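Long-range contacts in pheromone cOB1/lipoprotein, YaeC family (Enterococcus faecalis, PDB 4EF1), which probably binds methionine as the lipid-anchored substrate-binding protein of a methionine uptake system: residues I18-K23 with L33-Y38; L43-L48 with N71-V76; I81-V86 with K196-Y201; G125-K130 with D141-N146. All blocks are in the same frame, centred on the assembly; numbering follows the deposited sequence.

Contact 1: I18-K23 with L33-Y38; sequences ILEHVK and LEVTTY
Helix 12-28 and strand 31-37 are the last two elements of a beta-alpha-beta unit that starts with strand 4-10, and residues 18-23 run nearly antiparallel to residues 33-37, at 162°, with 8.6 Å between the axes. Leu33 and Val35, on the same side of the strand, point at the helix. Leu33 has CG anti to the backbone N (chi1 -174°), which carries CD2 across to the methyl CG2 of Val22 at 3.8 Å and up against the carbonyl O of Leu19. Val35 has CG1 anti to its backbone N, so that CG2 is the methyl turned to the helix, and it meets CB of Leu19 at 3.6 Å. Beyond these apolar side chains, Leu19 and Val22 are covered by helix 215-225 through Leu220, Val223 and Leu224.

The outer margin is polar. Lys23 is extended beyond CG, and its aliphatic chain crosses Leu33 at about a right angle, with CE 3.4 Å from the carbonyl O of Leu33. Its NZ forms a salt bridge with OE1 of Glu20, one turn earlier, at 2.9 Å; the bend of Glu20 at chi2 (-63°) brings the carboxylate back over Val35. Two waters complete the seam. One joins Lys23 O to Leu33 N, and the other accepts from both Lys23 NZ, at 2.7 Å, and Val35 N, at 3.0 Å.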
loop_
_atom_site.group_PDB
_atom_site.type_symbol
_atom_site.label_atom_id
_atom_site.label_comp_id
_atom_site.label_asym_id
_atom_site.label_seq_id
_atom_site.Cartn_x
_atom_site.Cartn_y
_atom_site.Cartn_z
ATOM N N ILE A 18 11.195 7.186 5.092
ATOM C CA ILE A 18 12.228 6.600 4.212
ATOM C C ILE A 18 12.917 7.721 3.446
ATOM O O ILE A 18 14.150 7.809 3.449
ATOM C CB ILE A 18 11.622 5.548 3.238
ATOM C CG1 ILE A 18 11.282 4.274 4.029
ATOM C CG2 ILE A 18 12.587 5.191 2.114
ATOM C CD1 ILE A 18 10.533 3.202 3.226
ATOM N N LEU A 19 12.104 8.610 2.858
ATOM C CA LEU A 19 12.591 9.791 2.136
ATOM C C LEU A 19 13.481 10.697 3.014
ATOM O O LEU A 19 14.608 11.072 2.622
ATOM C CB LEU A 19 11.438 10.549 1.489
ATOM C CG LEU A 19 10.706 9.781 0.374
ATOM C CD1 LEU A 19 9.494 10.526 -0.085
ATOM C CD2 LEU A 19 11.643 9.462 -0.812
ATOM N N GLU A 20 13.003 11.044 4.198
ATOM C CA GLU A 20 13.835 11.842 5.107
ATOM C C GLU A 20 15.177 11.158 5.330
ATOM O O GLU A 20 16.224 11.822 5.316
ATOM C CB GLU A 20 13.151 12.095 6.472
ATOM C CG GLU A 20 11.924 13.015 6.445
ATOM C CD GLU A 20 12.194 14.451 6.007
ATOM O OE1 GLU A 20 13.301 14.974 6.236
ATOM O OE2 GLU A 20 11.280 15.055 5.374
ATOM N N HIS A 21 15.150 9.850 5.588
ATOM C CA HIS A 21 16.354 9.080 5.862
ATOM C C HIS A 21 17.393 9.139 4.761
ATOM O O HIS A 21 18.587 9.175 5.043
ATOM C CB HIS A 21 16.000 7.628 6.240
ATOM C CG HIS A 21 17.207 6.736 6.416
ATOM N ND1 HIS A 21 17.979 6.785 7.507
ATOM C CD2 HIS A 21 17.780 5.788 5.575
ATOM C CE1 HIS A 21 19.007 5.912 7.376
ATOM N NE2 HIS A 21 18.880 5.298 6.211
ATOM N N VAL A 22 16.962 9.119 3.511
ATOM C CA VAL A 22 17.904 9.132 2.379
ATOM C C VAL A 22 18.350 10.557 1.928
ATOM O O VAL A 22 19.203 10.678 1.028
ATOM C CB VAL A 22 17.356 8.298 1.172
ATOM C CG1 VAL A 22 17.072 6.836 1.592
ATOM C CG2 VAL A 22 16.120 8.921 0.562
ATOM N N LYS A 23 17.804 11.632 2.514
ATOM C CA LYS A 23 18.228 13.004 2.088
ATOM C C LYS A 23 19.761 13.208 2.053
ATOM O O LYS A 23 20.272 13.701 1.076
ATOM C CB LYS A 23 17.609 14.112 2.928
ATOM C CG LYS A 23 16.132 14.344 2.697
ATOM C CD LYS A 23 15.669 15.547 3.484
ATOM C CE LYS A 23 14.197 15.816 3.311
ATOM N NZ LYS A 23 13.799 16.936 4.168
ATOM N N LEU A 33 16.504 16.650 -1.878
ATOM C CA LEU A 33 15.244 15.968 -1.743
ATOM C C LEU A 33 14.330 16.753 -0.782
ATOM O O LEU A 33 14.755 17.185 0.299
ATOM C CB LEU A 33 15.507 14.544 -1.268
ATOM C CG LEU A 33 14.348 13.614 -1.184
ATOM C CD1 LEU A 33 13.731 13.460 -2.581
ATOM C CD2 LEU A 33 14.856 12.295 -0.657
ATOM N N GLU A 34 13.097 16.996 -1.209
ATOM C CA GLU A 34 12.100 17.675 -0.385
ATOM C C GLU A 34 10.835 16.830 -0.363
ATOM O O GLU A 34 10.453 16.248 -1.373
ATOM C CB GLU A 34 11.836 19.087 -0.912
ATOM C CG GLU A 34 13.072 19.981 -0.845
ATOM C CD GLU A 34 12.840 21.412 -1.335
ATOM O OE1 GLU A 34 11.717 21.734 -1.794
ATOM O OE2 GLU A 34 13.810 22.202 -1.278
ATOM N N VAL A 35 10.221 16.727 0.804
ATOM C CA VAL A 35 9.117 15.803 1.013
ATOM C C VAL A 35 7.846 16.559 1.415
ATOM O O VAL A 35 7.900 17.451 2.270
ATOM C CB VAL A 35 9.466 14.800 2.121
ATOM C CG1 VAL A 35 8.324 13.823 2.342
ATOM C CG2 VAL A 35 10.732 14.065 1.773
ATOM N N THR A 36 6.724 16.201 0.796
ATOM C CA THR A 36 5.389 16.746 1.166
ATOM C C THR A 36 4.604 15.520 1.598
ATOM O O THR A 36 4.623 14.543 0.877
ATOM C CB THR A 36 4.710 17.442 -0.009
ATOM O OG1 THR A 36 5.509 18.560 -0.390
ATOM C CG2 THR A 36 3.308 17.962 0.358
ATOM N N THR A 37 3.989 15.561 2.785
ATOM C CA THR A 37 3.235 14.422 3.334
ATOM C C THR A 37 1.738 14.590 3.005
ATOM O O THR A 37 1.210 15.701 3.099
ATOM C CB THR A 37 3.495 14.300 4.867
ATOM O OG1 THR A 37 4.867 13.914 5.089
ATOM C CG2 THR A 37 2.564 13.291 5.537
ATOM N N TYR A 38 1.095 13.505 2.613
ATOM C CA TYR A 38 -0.340 13.417 2.293
ATOM C C TYR A 38 -0.958 12.276 3.115
ATOM O O TYR A 38 -0.337 11.226 3.296
ATOM C CB TYR A 38 -0.577 13.107 0.806
ATOM C CG TYR A 38 -0.099 14.188 -0.105
ATOM C CD1 TYR A 38 -0.921 15.257 -0.428
ATOM C CD2 TYR A 38 1.204 14.179 -0.626
ATOM C CE1 TYR A 38 -0.465 16.302 -1.224
ATOM C CE2 TYR A 38 1.660 15.224 -1.445
ATOM C CZ TYR A 38 0.816 16.271 -1.743
ATOM O OH TYR A 38 1.244 17.311 -2.526
HETATM O O HOH W 1 18.947 15.556 -0.321
HETATM O O HOH W 2 11.428 17.971 3.256
#

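Contact 2: L43-L48 with N71-V76; sequences LPNKAL and NDYDFV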
loop_
_atom_site.group_PDB
_atom_site.type_symbol
_atom_site.label_atom_id
_atom_site.label_comp_id
_atom_site.label_asym_id
_atom_site.label_seq_id
_atom_site.Cartn_x
_atom_site.Cartn_y
_atom_site.Cartn_z
ATOM N N LEU A 43 -5.036 12.883 -3.238
ATOM C CA LEU A 43 -4.281 14.130 -3.355
ATOM C C LEU A 43 -2.835 14.014 -3.874
ATOM O O LEU A 43 -2.419 14.889 -4.632
ATOM C CB LEU A 43 -4.340 14.966 -2.070
ATOM C CG LEU A 43 -5.715 15.623 -1.734
ATOM C CD1 LEU A 43 -5.579 16.428 -0.439
ATOM C CD2 LEU A 43 -6.266 16.546 -2.834
ATOM N N PRO A 44 -2.101 12.959 -3.508
ATOM C CA PRO A 44 -0.742 12.782 -4.087
ATOM C C PRO A 44 -0.704 12.638 -5.607
ATOM O O PRO A 44 0.265 13.094 -6.250
ATOM C CB PRO A 44 -0.204 11.528 -3.415
ATOM C CG PRO A 44 -1.138 11.208 -2.309
ATOM C CD PRO A 44 -2.430 11.883 -2.538
ATOM N N ASN A 45 -1.714 11.983 -6.174
ATOM C CA ASN A 45 -1.855 11.950 -7.625
ATOM C C ASN A 45 -2.315 13.286 -8.199
ATOM O O ASN A 45 -1.761 13.707 -9.222
ATOM C CB ASN A 45 -2.742 10.796 -8.090
ATOM C CG ASN A 45 -2.012 9.445 -8.094
ATOM O OD1 ASN A 45 -0.802 9.382 -8.281
ATOM N ND2 ASN A 45 -2.767 8.357 -7.968
ATOM N N LYS A 46 -3.298 13.958 -7.572
ATOM C CA LYS A 46 -3.702 15.301 -8.008
ATOM C C LYS A 46 -2.489 16.226 -7.995
ATOM O O LYS A 46 -2.233 16.945 -8.959
ATOM C CB LYS A 46 -4.827 15.901 -7.138
ATOM C CG LYS A 46 -6.193 15.223 -7.310
ATOM C CD LYS A 46 -7.353 15.994 -6.668
ATOM C CE LYS A 46 -8.699 15.348 -6.983
ATOM N NZ LYS A 46 -9.015 15.313 -8.440
ATOM N N ALA A 47 -1.739 16.198 -6.903
ATOM C CA ALA A 47 -0.534 17.033 -6.744
ATOM C C ALA A 47 0.563 16.801 -7.820
ATOM O O ALA A 47 1.229 17.732 -8.251
ATOM C CB ALA A 47 0.038 16.857 -5.331
ATOM N N LEU A 48 0.767 15.536 -8.213
ATOM C CA LEU A 48 1.724 15.185 -9.251
ATOM C C LEU A 48 1.275 15.725 -10.597
ATOM O O LEU A 48 2.056 16.325 -11.326
ATOM C CB LEU A 48 1.967 13.670 -9.296
ATOM C CG LEU A 48 2.892 13.114 -10.387
ATOM C CD1 LEU A 48 4.286 13.725 -10.180
ATOM C CD2 LEU A 48 2.929 11.591 -10.312
ATOM N N ASN A 71 -8.810 8.842 -14.164
ATOM C CA ASN A 71 -8.530 10.287 -14.179
ATOM C C ASN A 71 -7.757 10.811 -15.385
ATOM O O ASN A 71 -7.450 12.006 -15.448
ATOM C CB ASN A 71 -7.760 10.627 -12.886
ATOM C CG ASN A 71 -8.524 10.255 -11.653
ATOM O OD1 ASN A 71 -9.427 10.992 -11.261
ATOM N ND2 ASN A 71 -8.190 9.094 -11.033
ATOM N N ASP A 72 -7.459 9.939 -16.355
ATOM C CA ASP A 72 -6.655 10.310 -17.535
ATOM C C ASP A 72 -5.310 10.915 -17.146
ATOM O O ASP A 72 -4.814 11.826 -17.819
ATOM C CB ASP A 72 -7.405 11.264 -18.488
ATOM C CG ASP A 72 -8.636 10.643 -19.094
ATOM O OD1 ASP A 72 -8.962 9.502 -18.739
ATOM O OD2 ASP A 72 -9.280 11.301 -19.933
ATOM N N TYR A 73 -4.720 10.427 -16.058
ATOM C CA TYR A 73 -3.419 10.950 -15.646
ATOM C C TYR A 73 -2.341 10.456 -16.599
ATOM O O TYR A 73 -2.258 9.267 -16.841
ATOM C CB TYR A 73 -3.041 10.475 -14.252
ATOM C CG TYR A 73 -3.832 11.001 -13.099
ATOM C CD1 TYR A 73 -4.175 12.345 -13.002
ATOM C CD2 TYR A 73 -4.157 10.161 -12.043
ATOM C CE1 TYR A 73 -4.871 12.825 -11.916
ATOM C CE2 TYR A 73 -4.842 10.632 -10.948
ATOM C CZ TYR A 73 -5.173 11.968 -10.887
ATOM O OH TYR A 73 -5.859 12.386 -9.814
ATOM N N ASP A 74 -1.494 11.363 -17.080
ATOM C CA ASP A 74 -0.400 11.028 -17.996
ATOM C C ASP A 74 0.876 10.829 -17.149
ATOM O O ASP A 74 1.777 11.669 -17.132
ATOM C CB ASP A 74 -0.283 12.144 -19.044
ATOM C CG ASP A 74 0.749 11.860 -20.121
ATOM O OD1 ASP A 74 1.025 10.673 -20.391
ATOM O OD2 ASP A 74 1.274 12.855 -20.702
ATOM N N PHE A 75 0.924 9.704 -16.427
ATOM C CA PHE A 75 2.020 9.354 -15.533
ATOM C C PHE A 75 2.740 8.084 -15.977
ATOM O O PHE A 75 2.256 7.343 -16.828
ATOM C CB PHE A 75 1.494 9.034 -14.134
ATOM C CG PHE A 75 0.753 10.143 -13.436
ATOM C CD1 PHE A 75 0.864 11.496 -13.804
ATOM C CD2 PHE A 75 0.005 9.824 -12.309
ATOM C CE1 PHE A 75 0.180 12.483 -13.096
ATOM C CE2 PHE A 75 -0.695 10.811 -11.618
ATOM C CZ PHE A 75 -0.594 12.137 -11.999
ATOM N N VAL A 76 3.895 7.837 -15.370
ATOM C CA VAL A 76 4.667 6.612 -15.581
ATOM C C VAL A 76 5.206 6.078 -14.234
ATOM O O VAL A 76 5.360 6.771 -13.264
ATOM C CB VAL A 76 5.840 6.777 -16.612
ATOM C CG1 VAL A 76 5.334 7.042 -18.001
ATOM C CG2 VAL A 76 6.813 7.871 -16.178
#
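Asn45 OD1 is gripped by two amide donors, Gln59 NE2 and Asn56 ND2, which tie helix 43-50 to strand 55-60. With its amide so held, Asn45 packs against Tyr73 and Phe75, whose rings lie on the same side of it. Its CB rests 3.6 Å from CE2 of Tyr73, while OD1 lies 3.6 Å from CE2 of Phe75, the amide and the Phe75 ring being turned 46° from each other. The backbone O of Asn45 meets the edge of Phe75 near the ring plane, 3.4 Å from CZ.

Leu48, one turn on, has CG anti to its backbone N (chi1 177°) and reaches the Phe75 ring tip to tip. Its CD2 stands 3.8 Å from the ring centroid and 3° off the normal, a CH-pi contact over the face; CB of Tyr73 packs on the opposite face. Asn45 also touches the pocket residues Phe58 and Phe63, consistent with helix 43-50 forming a second shell of the ligand pocket in a periplasmic-binding-protein fold.

Contact 3: I81-V86 with K196-Y201; sequences IHLEPV and KESSPY. With MSE (selenomethionine), chain C.
The selenomethionine pocket takes one wall from the end of strand 75-83, where Glu84 holds the ligand, and residues 196-201 of the loop before strand 203-208 pack beside it. Glu84 OE1 accepts from the ligand amino N at 2.8 Å. The other carboxylate oxygen, OE2, receives NE2 of His82 on its anti lone pair at 2.9 Å, nearly straight (168°) and in the imidazole plane. With ND1 of His82 hydrogen-bonded to Tyr57 OH, the ring is fixed at both nitrogens and acts as a second shell that positions Glu84; the bond would also be expected to favour a charged carboxylate facing the ammonium group.

Between the segments the touching is mostly van der Waals. Leu83 points at the loop, its CD1 3.1 Å from OG of Ser198 and its CD2 near the carbonyl O of Ser199. Ser198 carries OG between its backbone N and carbonyl carbon (chi1 59°), which in this conformer places OG against Leu83 and 3.8 Å from CG of Pro85. A water joins the two segments to the ligand: it accepts from Glu84 N and lies 2.7 Å from Tyr201 O and 2.6 Å from the ligand O. Asn203, Asn176 and Arg116 also hydrogen-bond to the ligand. Such recognition of amino and carboxylate groups is characteristic of amino-acid-binding members of the periplasmic-binding-protein fold.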
loop_
_atom_site.group_PDB
_atom_site.type_symbol
_atom_site.label_atom_id
_atom_site.label_comp_id
_atom_site.label_asym_id
_atom_site.label_seq_id
_atom_site.Cartn_x
_atom_site.Cartn_y
_atom_site.Cartn_z
ATOM N N ILE A 81 9.705 0.083 -5.073
ATOM C CA ILE A 81 10.638 0.270 -3.958
ATOM C C ILE A 81 10.430 -0.720 -2.802
ATOM O O ILE A 81 11.384 -1.244 -2.249
ATOM C CB ILE A 81 10.544 1.675 -3.431
ATOM C CG1 ILE A 81 10.730 2.705 -4.529
ATOM C CG2 ILE A 81 11.568 1.898 -2.312
ATOM C CD1 ILE A 81 12.012 2.638 -5.337
ATOM N N HIS A 82 9.185 -0.998 -2.448
ATOM C CA HIS A 82 8.872 -1.887 -1.319
ATOM C C HIS A 82 7.474 -2.443 -1.324
ATOM O O HIS A 82 6.597 -1.875 -1.924
ATOM C CB HIS A 82 9.091 -1.153 0.001
ATOM C CG HIS A 82 7.981 -0.188 0.376
ATOM N ND1 HIS A 82 8.036 1.121 0.098
ATOM C CD2 HIS A 82 6.808 -0.387 1.084
ATOM C CE1 HIS A 82 6.980 1.727 0.589
ATOM N NE2 HIS A 82 6.198 0.797 1.181
ATOM N N LEU A 83 7.275 -3.517 -0.544
ATOM C CA LEU A 83 5.982 -4.206 -0.343
ATOM C C LEU A 83 5.497 -3.976 1.094
ATOM O O LEU A 83 6.316 -3.846 2.059
ATOM C CB LEU A 83 6.157 -5.730 -0.505
ATOM C CG LEU A 83 6.968 -6.307 -1.654
ATOM C CD1 LEU A 83 6.977 -7.836 -1.662
ATOM C CD2 LEU A 83 6.444 -5.755 -2.974
ATOM N N GLU A 84 4.172 -3.955 1.248
ATOM C CA GLU A 84 3.516 -3.856 2.554
ATOM C C GLU A 84 2.442 -4.967 2.654
ATOM O O GLU A 84 1.256 -4.702 2.375
ATOM C CB GLU A 84 2.804 -2.507 2.663
ATOM C CG GLU A 84 3.718 -1.337 2.705
ATOM C CD GLU A 84 2.980 -0.015 2.864
ATOM O OE1 GLU A 84 1.729 0.046 3.176
ATOM O OE2 GLU A 84 3.697 0.974 2.659
ATOM N N PRO A 85 2.856 -6.192 3.033
ATOM C CA PRO A 85 1.903 -7.293 3.211
ATOM C C PRO A 85 0.773 -6.811 4.098
ATOM O O PRO A 85 1.018 -6.332 5.223
ATOM C CB PRO A 85 2.748 -8.387 3.887
ATOM C CG PRO A 85 4.145 -8.073 3.490
ATOM C CD PRO A 85 4.205 -6.581 3.458
ATOM N N VAL A 86 -0.438 -6.847 3.556
ATOM C CA VAL A 86 -1.599 -6.260 4.199
ATOM C C VAL A 86 -2.245 -7.258 5.189
ATOM O O VAL A 86 -2.293 -8.482 4.973
ATOM C CB VAL A 86 -2.616 -5.792 3.131
ATOM C CG1 VAL A 86 -3.266 -6.999 2.450
ATOM C CG2 VAL A 86 -3.647 -4.830 3.719
ATOM N N LYS A 196 0.266 -13.163 2.032
ATOM C CA LYS A 196 1.507 -13.946 1.991
ATOM C C LYS A 196 2.376 -13.572 0.810
ATOM O O LYS A 196 3.570 -13.391 0.981
ATOM C CB LYS A 196 1.271 -15.452 2.145
ATOM C CG LYS A 196 0.700 -16.216 0.984
ATOM C CD LYS A 196 0.592 -17.683 1.386
ATOM C CE LYS A 196 -0.036 -18.525 0.286
ATOM N NZ LYS A 196 -0.372 -19.896 0.747
ATOM N N GLU A 197 1.780 -13.400 -0.364
ATOM C CA GLU A 197 2.533 -13.037 -1.569
ATOM C C GLU A 197 2.082 -11.615 -2.002
ATOM O O GLU A 197 1.033 -11.437 -2.638
ATOM C CB GLU A 197 2.333 -14.111 -2.662
ATOM C CG GLU A 197 3.072 -13.863 -3.981
ATOM C CD GLU A 197 4.539 -13.476 -3.811
ATOM O OE1 GLU A 197 4.814 -12.295 -3.521
ATOM O OE2 GLU A 197 5.417 -14.339 -4.011
ATOM N N SER A 198 2.898 -10.619 -1.644
ATOM C CA SER A 198 2.557 -9.215 -1.854
ATOM C C SER A 198 3.235 -8.598 -3.071
ATOM O O SER A 198 3.047 -7.401 -3.329
ATOM C CB SER A 198 2.918 -8.411 -0.594
ATOM O OG SER A 198 4.294 -8.519 -0.291
ATOM N N SER A 199 3.986 -9.414 -3.830
ATOM C CA SER A 199 4.810 -8.937 -4.961
ATOM C C SER A 199 4.110 -7.977 -5.932
ATOM O O SER A 199 4.680 -6.894 -6.267
ATOM C CB SER A 199 5.455 -10.131 -5.702
ATOM O OG SER A 199 4.560 -11.232 -5.854
ATOM N N PRO A 200 2.874 -8.327 -6.368
ATOM C CA PRO A 200 2.186 -7.403 -7.283
ATOM C C PRO A 200 1.803 -6.064 -6.646
ATOM O O PRO A 200 1.491 -5.132 -7.358
ATOM C CB PRO A 200 0.925 -8.178 -7.692
ATOM C CG PRO A 200 1.080 -9.557 -7.122
ATOM C CD PRO A 200 1.961 -9.400 -5.932
ATOM N N TYR A 201 1.850 -5.970 -5.325
ATOM C CA TYR A 201 1.496 -4.754 -4.605
ATOM C C TYR A 201 2.706 -3.945 -4.118
ATOM O O TYR A 201 2.601 -3.229 -3.149
ATOM C CB TYR A 201 0.538 -5.090 -3.436
ATOM C CG TYR A 201 -0.682 -5.750 -3.990
ATOM C CD1 TYR A 201 -1.628 -5.014 -4.701
ATOM C CD2 TYR A 201 -0.826 -7.167 -3.946
ATOM C CE1 TYR A 201 -2.702 -5.651 -5.317
ATOM C CE2 TYR A 201 -1.911 -7.782 -4.510
ATOM C CZ TYR A 201 -2.847 -7.026 -5.187
ATOM O OH TYR A 201 -3.881 -7.650 -5.761
HETATM N N MSE C 301 0.945 1.665 1.081
HETATM C CA MSE C 301 -0.311 1.006 0.542
HETATM C C MSE C 301 -0.177 -0.514 0.412
HETATM O O MSE C 301 0.859 -1.002 -0.064
HETATM O OXT MSE C 301 -1.143 -1.267 0.710
HETATM C CB MSE C 301 -0.758 1.623 -0.783
HETATM C CG MSE C 301 -2.111 1.134 -1.313
HETATM SE SE MSE C 301 -2.413 1.770 -3.103
HETATM C CE MSE C 301 -2.643 3.714 -2.745
HETATM O O HOH W 3 1.957 -3.337 -0.554
#

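Contact 4: G125-K130 with D141-N146; sequences GLITLK and DDIDKN
Strands 127-129 and 143-146 form a two-stranded antiparallel sheet, the segment axes approaching to 4.3 Å at 159° between their N-to-C directions, interrupted by a classic beta bulge where Asp144 and Lys145 both face Thr128. The backbone N of Thr128 donates to Lys145 O at 2.9 Å, and its O accepts from Asp144 N at 2.8 Å. The N-H of Lys145 turns instead to the side chain, reaching Thr128 OG1 at 2.9 Å; chi1 of 68° sets that hydroxyl between the backbone N and carbonyl carbon, so one residue satisfies both bulge amides. A water links OG1 to Asp144 OD2.

At the far end Lys130 N bonds Asp142 O at 2.7 Å, almost along the C=O axis. The extended side chain of Lys130 runs on past Asp144 CB, and NZ reaches Asp141 O at 3.0 Å. Ile127 CD1 and Leu129 CD2 both approach CG1 of Ile143. The hairpin follows helix 114-123, which ends in a Schellman motif at Gly125, and Ile127 and Ile143 pack on Leu118 of that helix.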
loop_
_atom_site.group_PDB
_atom_site.type_symbol
_atom_site.label_atom_id
_atom_site.label_comp_id
_atom_site.label_asym_id
_atom_site.label_seq_id
_atom_site.Cartn_x
_atom_site.Cartn_y
_atom_site.Cartn_z
ATOM N N GLY A 125 -8.555 -20.859 3.843
ATOM C CA GLY A 125 -9.505 -21.912 3.554
ATOM C C GLY A 125 -10.958 -21.538 3.792
ATOM O O GLY A 125 -11.814 -22.419 3.800
ATOM N N LEU A 126 -11.254 -20.246 3.912
ATOM C CA LEU A 126 -12.659 -19.755 4.183
ATOM C C LEU A 126 -13.458 -19.413 2.944
ATOM O O LEU A 126 -14.670 -19.387 3.010
ATOM C CB LEU A 126 -12.643 -18.532 5.079
ATOM C CG LEU A 126 -12.107 -18.806 6.504
ATOM C CD1 LEU A 126 -12.047 -17.503 7.273
ATOM C CD2 LEU A 126 -12.997 -19.854 7.178
ATOM N N ILE A 127 -12.788 -19.088 1.846
ATOM C CA ILE A 127 -13.473 -18.860 0.577
ATOM C C ILE A 127 -12.715 -19.474 -0.610
ATOM O O ILE A 127 -11.529 -19.748 -0.528
ATOM C CB ILE A 127 -13.686 -17.357 0.252
ATOM C CG1 ILE A 127 -12.351 -16.637 -0.041
ATOM C CG2 ILE A 127 -14.591 -16.645 1.300
ATOM C CD1 ILE A 127 -12.473 -15.245 -0.621
ATOM N N THR A 128 -13.437 -19.691 -1.705
ATOM C CA THR A 128 -12.827 -19.990 -2.998
ATOM C C THR A 128 -13.413 -18.989 -4.015
ATOM O O THR A 128 -14.471 -18.411 -3.762
ATOM C CB THR A 128 -13.091 -21.423 -3.440
ATOM O OG1 THR A 128 -14.478 -21.593 -3.747
ATOM C CG2 THR A 128 -12.627 -22.399 -2.369
ATOM N N LEU A 129 -12.717 -18.768 -5.125
ATOM C CA LEU A 129 -13.208 -17.892 -6.208
ATOM C C LEU A 129 -13.745 -18.775 -7.312
ATOM O O LEU A 129 -13.325 -19.929 -7.442
ATOM C CB LEU A 129 -12.088 -16.966 -6.703
ATOM C CG LEU A 129 -11.500 -16.094 -5.600
ATOM C CD1 LEU A 129 -10.481 -15.054 -6.092
ATOM C CD2 LEU A 129 -12.616 -15.401 -4.830
ATOM N N LYS A 130 -14.711 -18.268 -8.080
ATOM C CA LYS A 130 -15.341 -19.061 -9.152
ATOM C C LYS A 130 -14.320 -19.499 -10.194
ATOM O O LYS A 130 -13.328 -18.806 -10.407
ATOM C CB LYS A 130 -16.453 -18.275 -9.873
ATOM C CG LYS A 130 -17.730 -18.074 -9.089
ATOM C CD LYS A 130 -18.667 -17.089 -9.777
ATOM C CE LYS A 130 -19.765 -16.624 -8.845
ATOM N NZ LYS A 130 -20.473 -15.440 -9.396
ATOM N N ASP A 141 -18.187 -10.420 -5.891
ATOM C CA ASP A 141 -19.043 -11.198 -6.770
ATOM C C ASP A 141 -18.367 -12.464 -7.326
ATOM O O ASP A 141 -19.054 -13.350 -7.853
ATOM C CB ASP A 141 -19.544 -10.349 -7.954
ATOM C CG ASP A 141 -20.443 -9.192 -7.517
ATOM O OD1 ASP A 141 -20.486 -8.861 -6.298
ATOM O OD2 ASP A 141 -21.105 -8.599 -8.405
ATOM N N ASP A 142 -17.034 -12.526 -7.270
ATOM C CA ASP A 142 -16.311 -13.691 -7.792
ATOM C C ASP A 142 -16.200 -14.846 -6.794
ATOM O O ASP A 142 -15.724 -15.929 -7.158
ATOM C CB ASP A 142 -14.945 -13.293 -8.274
ATOM C CG ASP A 142 -15.003 -12.350 -9.455
ATOM O OD1 ASP A 142 -15.858 -12.564 -10.366
ATOM O OD2 ASP A 142 -14.167 -11.432 -9.484
ATOM N N ILE A 143 -16.695 -14.641 -5.577
ATOM C CA ILE A 143 -16.661 -15.687 -4.565
ATOM C C ILE A 143 -17.565 -16.827 -4.954
ATOM O O ILE A 143 -18.712 -16.620 -5.329
ATOM C CB ILE A 143 -17.075 -15.154 -3.178
ATOM C CG1 ILE A 143 -16.057 -14.152 -2.669
ATOM C CG2 ILE A 143 -17.272 -16.303 -2.202
ATOM C CD1 ILE A 143 -16.527 -13.465 -1.399
ATOM N N ASP A 144 -17.023 -18.038 -4.804
ATOM C CA ASP A 144 -17.736 -19.277 -4.991
ATOM C C ASP A 144 -18.034 -19.893 -3.602
ATOM O O ASP A 144 -19.139 -19.693 -3.092
ATOM C CB ASP A 144 -16.912 -20.200 -5.906
ATOM C CG ASP A 144 -17.513 -21.565 -6.079
ATOM O OD1 ASP A 144 -18.716 -21.755 -5.795
ATOM O OD2 ASP A 144 -16.762 -22.448 -6.527
ATOM N N LYS A 145 -17.090 -20.637 -3.004
ATOM C CA LYS A 145 -17.291 -21.158 -1.645
ATOM C C LYS A 145 -17.106 -20.016 -0.660
ATOM O O LYS A 145 -16.202 -19.224 -0.835
ATOM C CB LYS A 145 -16.333 -22.318 -1.292
ATOM C CG LYS A 145 -16.572 -23.633 -2.060
ATOM C CD LYS A 145 -17.724 -24.430 -1.466
ATOM C CE LYS A 145 -17.972 -25.778 -2.101
ATOM N NZ LYS A 145 -19.195 -26.440 -1.540
ATOM N N ASN A 146 -17.982 -19.944 0.347
ATOM C CA ASN A 146 -17.920 -18.975 1.478
ATOM C C ASN A 146 -18.411 -19.759 2.702
ATOM O O ASN A 146 -19.617 -19.738 3.033
ATOM C CB ASN A 146 -18.803 -17.758 1.183
ATOM C CG ASN A 146 -18.570 -16.615 2.159
ATOM O OD1 ASN A 146 -17.928 -16.782 3.210
ATOM N ND2 ASN A 146 -19.045 -15.431 1.800
HETATM O O HOH W 4 -16.036 -18.030 4.960
HETATM O O HOH W 5 -14.105 -23.285 -5.726
#

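Contacts 1, 2 and 3 all reach the six-stranded sheet, whereas contact 4 is a separate two-stranded surface hairpin, its centre about 41 Å from that of contact 1. Contact 2 is the most buried, with aromatic rings packed on a leucine and on an asparagine held by outside amides; contacts 1 and 3 are partly buried. Waters bridge the segments in contacts 1, 3 and 4, but direct hydrogen bonds between the segments occur in contact 4 alone. Strand 75-83 serves both contact 2, at its start, and contact 3, at its end beside the ligand. Contacts 1 and 2 touch through Tyr38, whose OH lies 3.1 Å from CB of Ala47, joining strand 31-37 to the helix that follows.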